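Local coordinates for protein putative esterase (PDB 5VOL) that is a ferulic acid esterase of carbohydrate esterase family 1 that probably hydrolyses feruloyl esters on arabinoxylan, at residues C[145-148]-C[149-153]; C[187-190]-C[191-195]; C[226-229]-C[230-233]. All blocks are in the same frame, centred on the assembly; numbering follows the deposited sequence.

Interaction 1 of 3, residues C[145-148]-C[149-153]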
# COMPACT_ATOMS: atom_id res chain seq x y z
N ALA C 145 -24.95 5.01 7.69
CA ALA C 145 -24.03 4.57 8.72
C ALA C 145 -23.65 5.74 9.64
O ALA C 145 -23.69 5.63 10.86
CB ALA C 145 -22.78 3.95 8.08
N THR C 146 -23.31 6.87 9.04
CA THR C 146 -22.85 8.02 9.79
C THR C 146 -23.95 8.59 10.69
O THR C 146 -23.72 8.85 11.87
CB THR C 146 -22.34 9.11 8.82
OG1 THR C 146 -21.19 8.61 8.11
CG2 THR C 146 -21.94 10.36 9.56
N ASN C 147 -25.16 8.79 10.15
CA ASN C 147 -26.23 9.39 10.94
C ASN C 147 -26.74 8.42 12.01
O ASN C 147 -27.13 8.85 13.09
CB ASN C 147 -27.39 9.87 10.04
CG ASN C 147 -28.34 10.83 10.76
OD1 ASN C 147 -29.55 10.63 10.74
ND2 ASN C 147 -27.79 11.86 11.42
N TYR C 148 -26.72 7.12 11.74
CA TYR C 148 -27.02 6.13 12.77
C TYR C 148 -26.03 6.26 13.93
O TYR C 148 -26.40 6.18 15.11
CB TYR C 148 -26.97 4.70 12.22
CG TYR C 148 -28.21 4.18 11.52
CD1 TYR C 148 -29.25 5.01 11.15
CD2 TYR C 148 -28.32 2.82 11.24
CE1 TYR C 148 -30.40 4.49 10.49
CE2 TYR C 148 -29.44 2.29 10.60
CZ TYR C 148 -30.47 3.12 10.23
OH TYR C 148 -31.56 2.56 9.58
N GLY C 149 -24.76 6.42 13.58
CA GLY C 149 -23.72 6.54 14.59
C GLY C 149 -23.89 7.83 15.36
O GLY C 149 -23.62 7.90 16.56
N GLN C 150 -24.36 8.86 14.67
CA GLN C 150 -24.57 10.16 15.28
C GLN C 150 -25.75 10.14 16.27
O GLN C 150 -25.65 10.68 17.38
CB GLN C 150 -24.80 11.21 14.19
CG GLN C 150 -23.54 11.60 13.40
CD GLN C 150 -23.84 12.62 12.31
OE1 GLN C 150 -24.92 12.59 11.71
NE2 GLN C 150 -22.90 13.54 12.05
N ARG C 151 -26.85 9.52 15.88
CA ARG C 151 -28.06 9.56 16.71
C ARG C 151 -28.17 8.31 17.60
O ARG C 151 -28.99 8.28 18.52
CB ARG C 151 -29.32 9.73 15.83
CG ARG C 151 -29.51 11.16 15.32
CD ARG C 151 -30.80 11.39 14.50
NE ARG C 151 -30.78 10.65 13.24
CZ ARG C 151 -31.37 9.47 13.07
NH1 ARG C 151 -32.04 8.92 14.07
NH2 ARG C 151 -31.30 8.84 11.90
N HIS C 152 -27.35 7.30 17.36
CA HIS C 152 -27.36 6.10 18.19
C HIS C 152 -25.97 5.74 18.70
O HIS C 152 -25.56 4.57 18.64
CB HIS C 152 -27.94 4.92 17.43
CG HIS C 152 -29.36 5.13 17.01
ND1 HIS C 152 -30.43 4.87 17.83
CD2 HIS C 152 -29.88 5.59 15.85
CE1 HIS C 152 -31.56 5.15 17.20
NE2 HIS C 152 -31.26 5.59 15.99
N SER C 153 -25.26 6.73 19.23
CA SER C 153 -23.90 6.54 19.71
C SER C 153 -23.84 5.51 20.85
O SER C 153 -22.77 4.93 21.11
CB SER C 153 -23.31 7.87 20.15
OG SER C 153 -24.04 8.42 21.23
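N147 joins Q150 and R151 across the last turn of helix 140-151, the helix of a beta-alpha-beta unit in the alpha/beta-hydrolase fold. Its amide is used at both ends. ND2 donates to Q150 OE1 at 3.0 Å, a nearly straight bond (166° at the hydrogen) that lies in the planes of both groups even though the two amides are turned 79° apart. The oxygen end faces the arginine: R151 NE and R151 NH2 each lie 2.8 Å from N147 OD1. Both nitrogens approach from the same face of the N147 amide, above its plane and off the lone pairs, whereas OD1 itself sits in the guanidinium plane. With CG of N147 anti to the backbone N (chi1 -165°), the amide stays about level with its own CA beside the helix, and the side chains of Q150 and R151 reach back along the axis to its two ends; having both engaged should fix its rotation. Q150 also runs alongside T146, with CG2 of T146 4.0 Å from Q150 CD.

The second shell holds these groups from outside. R151 NH1 forms a salt bridge with E109, which also accepts a hydrogen bond from H152 NE2, while Q150 NE2 donates to C195 O. The Y148 ring meets F112 and Y113, and its hydroxyl bonds to Y100 O. H152 has left helical geometry, yet its backbone N still reaches Y148 O at 2.7 Å, and that same oxygen lies in the plane of the imidazole, at its edge.

Interaction 2 of 3, residues C[187-190]-C[191-195]; sequences TRSV and IENSC. With IPA (isopropyl alcohol), chain R.
I191 folds back over the preceding turn of helix 182-192 to meet T187. Its CB lies 3.6 Å from R188 O; CG1, set beside the backbone N and anti to the carbonyl carbon (chi1 -65°), comes to 3.3 Å from T187 O. From there the extended chain carries CD1 alongside the threonine, 4.1 Å from T187 CG2, the two side chains pointing the same way. T187 O also accepts the hydrogen bond from I191 N, at 3.1 Å and 160° at the hydrogen. On its other branch T187 has OG1 bonded to I183 O, and a weak 3.3 Å hydrogen bond reaches this OG1 from O2 of an isopropyl alcohol, probably a remnant of the crystallisation liquor.

E192 repeats the pattern one residue on, its CG 3.1 Å from R188 O. No ion pair closes this turn: R188 NE and E192 OE2 stay 5.0 Å apart, and R188 NH1 is instead bonded to P179 O.

At N193 the backbone leaves helical geometry. Its N-H is shared between S189 O and, weakly, V190 O, and a water donates to V190 O at 2.8 Å and weakly to N193 O, bridging the two carbonyl oxygens at the helix end. S194 OG then caps the K197 backbone N. The pattern is that of a helix C-terminus passing through a short turn into the N-cap of the next helix, 195-200.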
# COMPACT_ATOMS: atom_id res chain seq x y z
N THR C 187 -34.99 12.21 -0.71
CA THR C 187 -34.23 13.44 -0.82
C THR C 187 -34.48 14.33 0.39
O THR C 187 -33.53 14.80 1.04
CB THR C 187 -34.55 14.17 -2.12
OG1 THR C 187 -34.13 13.35 -3.21
CG2 THR C 187 -33.82 15.50 -2.20
N ARG C 188 -35.75 14.54 0.73
CA ARG C 188 -36.09 15.33 1.91
C ARG C 188 -35.52 14.73 3.19
O ARG C 188 -35.04 15.46 4.05
CB ARG C 188 -37.61 15.48 2.07
CG ARG C 188 -38.28 16.27 0.94
CD ARG C 188 -39.69 16.73 1.36
NE ARG C 188 -40.59 15.64 1.72
CZ ARG C 188 -41.37 14.99 0.86
NH1 ARG C 188 -41.35 15.29 -0.44
NH2 ARG C 188 -42.18 14.02 1.30
N SER C 189 -35.59 13.41 3.31
CA SER C 189 -35.09 12.69 4.49
C SER C 189 -33.58 12.90 4.68
O SER C 189 -33.10 13.05 5.80
CB SER C 189 -35.40 11.20 4.37
OG SER C 189 -34.97 10.48 5.53
N VAL C 190 -32.84 12.91 3.57
CA VAL C 190 -31.39 13.08 3.61
C VAL C 190 -31.05 14.49 4.05
O VAL C 190 -30.15 14.71 4.85
CB VAL C 190 -30.76 12.78 2.25
CG1 VAL C 190 -29.29 13.22 2.20
CG2 VAL C 190 -30.88 11.29 1.96
N ILE C 191 -31.82 15.46 3.55
CA ILE C 191 -31.64 16.85 3.93
C ILE C 191 -31.92 17.08 5.41
O ILE C 191 -31.15 17.75 6.10
CB ILE C 191 -32.52 17.77 3.09
CG1 ILE C 191 -32.09 17.71 1.62
CG2 ILE C 191 -32.45 19.20 3.61
CD1 ILE C 191 -33.09 18.32 0.65
N GLU C 192 -33.04 16.53 5.90
CA GLU C 192 -33.43 16.72 7.29
C GLU C 192 -32.42 16.06 8.21
O GLU C 192 -32.22 16.50 9.35
CB GLU C 192 -34.83 16.17 7.55
CG GLU C 192 -35.92 16.79 6.66
CD GLU C 192 -37.29 16.10 6.79
OE1 GLU C 192 -37.41 15.12 7.57
OE2 GLU C 192 -38.24 16.53 6.10
N ASN C 193 -31.79 15.00 7.74
CA ASN C 193 -30.86 14.26 8.59
C ASN C 193 -29.40 14.45 8.17
O ASN C 193 -28.57 13.55 8.34
CB ASN C 193 -31.23 12.78 8.60
CG ASN C 193 -32.50 12.51 9.39
OD1 ASN C 193 -33.57 12.22 8.82
ND2 ASN C 193 -32.41 12.61 10.69
N SER C 194 -29.10 15.63 7.62
CA SER C 194 -27.76 15.97 7.16
C SER C 194 -26.72 15.60 8.21
O SER C 194 -26.85 15.96 9.38
CB SER C 194 -27.66 17.46 6.83
OG SER C 194 -26.32 17.82 6.53
N CYS C 195 -25.71 14.85 7.78
CA CYS C 195 -24.65 14.42 8.68
C CYS C 195 -23.79 15.62 9.02
O CYS C 195 -23.29 15.74 10.13
CB CYS C 195 -23.81 13.31 8.05
SG CYS C 195 -24.73 11.76 7.83
C1 IPA R . -28.91 11.89 -4.53
C2 IPA R . -30.40 11.76 -4.19
C3 IPA R . -30.64 11.44 -2.72
O2 IPA R . -31.05 12.99 -4.46
O HOH W 1 -28.45 12.63 5.76

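Interaction 3 of 3, residues C[226-229]-C[230-233]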
# COMPACT_ATOMS: atom_id res chain seq x y z
N LEU C 226 -17.23 14.14 -2.84
CA LEU C 226 -16.02 14.55 -2.12
C LEU C 226 -16.26 15.84 -1.33
O LEU C 226 -15.89 15.94 -0.16
CB LEU C 226 -14.83 14.73 -3.07
CG LEU C 226 -13.54 15.24 -2.40
CD1 LEU C 226 -13.02 14.28 -1.33
CD2 LEU C 226 -12.44 15.51 -3.41
N ASP C 227 -16.89 16.82 -1.95
CA ASP C 227 -17.04 18.12 -1.31
C ASP C 227 -17.86 18.05 -0.01
O ASP C 227 -17.52 18.72 0.97
CB ASP C 227 -17.66 19.13 -2.29
CG ASP C 227 -16.64 19.67 -3.29
OD1 ASP C 227 -15.46 19.26 -3.22
OD2 ASP C 227 -17.02 20.51 -4.14
N ARG C 228 -18.91 17.23 0.01
CA ARG C 228 -19.70 17.08 1.24
C ARG C 228 -18.95 16.30 2.32
O ARG C 228 -19.16 16.54 3.51
CB ARG C 228 -21.02 16.37 0.95
CG ARG C 228 -21.99 17.17 0.09
CD ARG C 228 -22.25 18.55 0.66
NE ARG C 228 -23.41 19.18 0.03
CZ ARG C 228 -23.55 20.50 -0.12
NH1 ARG C 228 -22.61 21.33 0.32
NH2 ARG C 228 -24.64 20.98 -0.71
N ASN C 229 -18.12 15.35 1.91
CA ASN C 229 -17.36 14.57 2.90
C ASN C 229 -16.29 15.46 3.52
O ASN C 229 -15.96 15.33 4.70
CB ASN C 229 -16.75 13.32 2.26
CG ASN C 229 -17.72 12.18 2.21
OD1 ASN C 229 -17.95 11.51 3.21
ND2 ASN C 229 -18.35 11.98 1.05
N ILE C 230 -15.77 16.38 2.71
CA ILE C 230 -14.82 17.36 3.20
C ILE C 230 -15.47 18.25 4.24
O ILE C 230 -14.89 18.51 5.30
CB ILE C 230 -14.25 18.21 2.04
CG1 ILE C 230 -13.24 17.39 1.23
CG2 ILE C 230 -13.64 19.49 2.58
CD1 ILE C 230 -12.73 18.07 -0.05
N GLU C 231 -16.69 18.71 3.96
CA GLU C 231 -17.40 19.55 4.92
C GLU C 231 -17.66 18.81 6.21
O GLU C 231 -17.57 19.38 7.30
CB GLU C 231 -18.74 20.04 4.35
CG GLU C 231 -18.64 20.94 3.14
CD GLU C 231 -20.01 21.23 2.55
OE1 GLU C 231 -21.00 21.32 3.32
OE2 GLU C 231 -20.11 21.35 1.31
N PHE C 232 -18.01 17.53 6.11
CA PHE C 232 -18.21 16.74 7.30
C PHE C 232 -16.92 16.65 8.11
O PHE C 232 -16.91 16.85 9.33
CB PHE C 232 -18.70 15.34 6.94
CG PHE C 232 -18.78 14.41 8.11
CD1 PHE C 232 -19.92 14.36 8.90
CD2 PHE C 232 -17.71 13.59 8.44
CE1 PHE C 232 -20.00 13.50 9.98
CE2 PHE C 232 -17.78 12.73 9.52
CZ PHE C 232 -18.92 12.69 10.29
N TYR C 233 -15.82 16.34 7.43
CA TYR C 233 -14.55 16.20 8.13
C TYR C 233 -14.14 17.53 8.78
O TYR C 233 -13.79 17.57 9.96
CB TYR C 233 -13.43 15.71 7.20
CG TYR C 233 -12.11 15.62 7.95
CD1 TYR C 233 -11.99 14.80 9.07
CD2 TYR C 233 -11.02 16.38 7.57
CE1 TYR C 233 -10.81 14.72 9.79
CE2 TYR C 233 -9.83 16.31 8.28
CZ TYR C 233 -9.73 15.49 9.38
OH TYR C 233 -8.55 15.43 10.08
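The backbone from L226 to Y233 is regular alpha-helix, with four successive i to i+4 bonds across the two segments, among them I230 N to L226 O at 2.9 Å. This is the opening of helix 226-238, which crosses over between strands 214-218 and 244-246 of the central sheet. On one flank L226 and I230 make an apolar i, i+4 contact: I230 CD1 lies 3.8 Å from L226 CG and 4.0 Å from L226 CD1, the side chains meeting at a slant. On another flank R228 and E231 run side by side. The arginine bends at chi2 (-54°), which brings NH1 to 2.7 Å from E231 OE2. That oxygen lies in the guanidinium plane and uses its syn lone pair, with the carboxylate turned 87° from the guanidinium, so the bridge rests on one short contact; E231 OE1 is 3.4 Å from R228 NH1.

Outward, R228 NE donates to I168 O. I230 packs against I230 of the second subunit and L226 against Y233 of that subunit, while Y233 OH of this chain is hydrogen-bonded to D221 O of the second subunit. Two neighbouring acids, D227 OD2 and E231 OE2 being 6.3 Å apart, thus have different partners: E231 probably offsets the charge of R228 within the helix, whereas the charge of D227 is probably offset by its salt bridge to R237 of the second subunit, across the interface.

Overall arrangement
Interactions 1, 2 and 3 follow one another along the chain, on helices 140-151, 182-192 and 226-238, with centres 13 Å (1 and 2), 17 Å (1 and 3) and 15 Å (2 and 3) apart. Interactions 1 and 3 belong to helices that connect neighbouring parallel strands of the mixed central sheet; interaction 2 lies in the long, several-helix connection between the neighbouring strands 158-162 and 214-218. C195 SG packs on T146, its carbonyl oxygen touches F232, and F232 CE1 lies against T146 and Q150. Through C195, at the start of helix 195-200, the end of helix 182-192 is tied to the two sheet-connecting helices, and interaction 3 extends to the subunit interface near the calcium-binding D221 and D222.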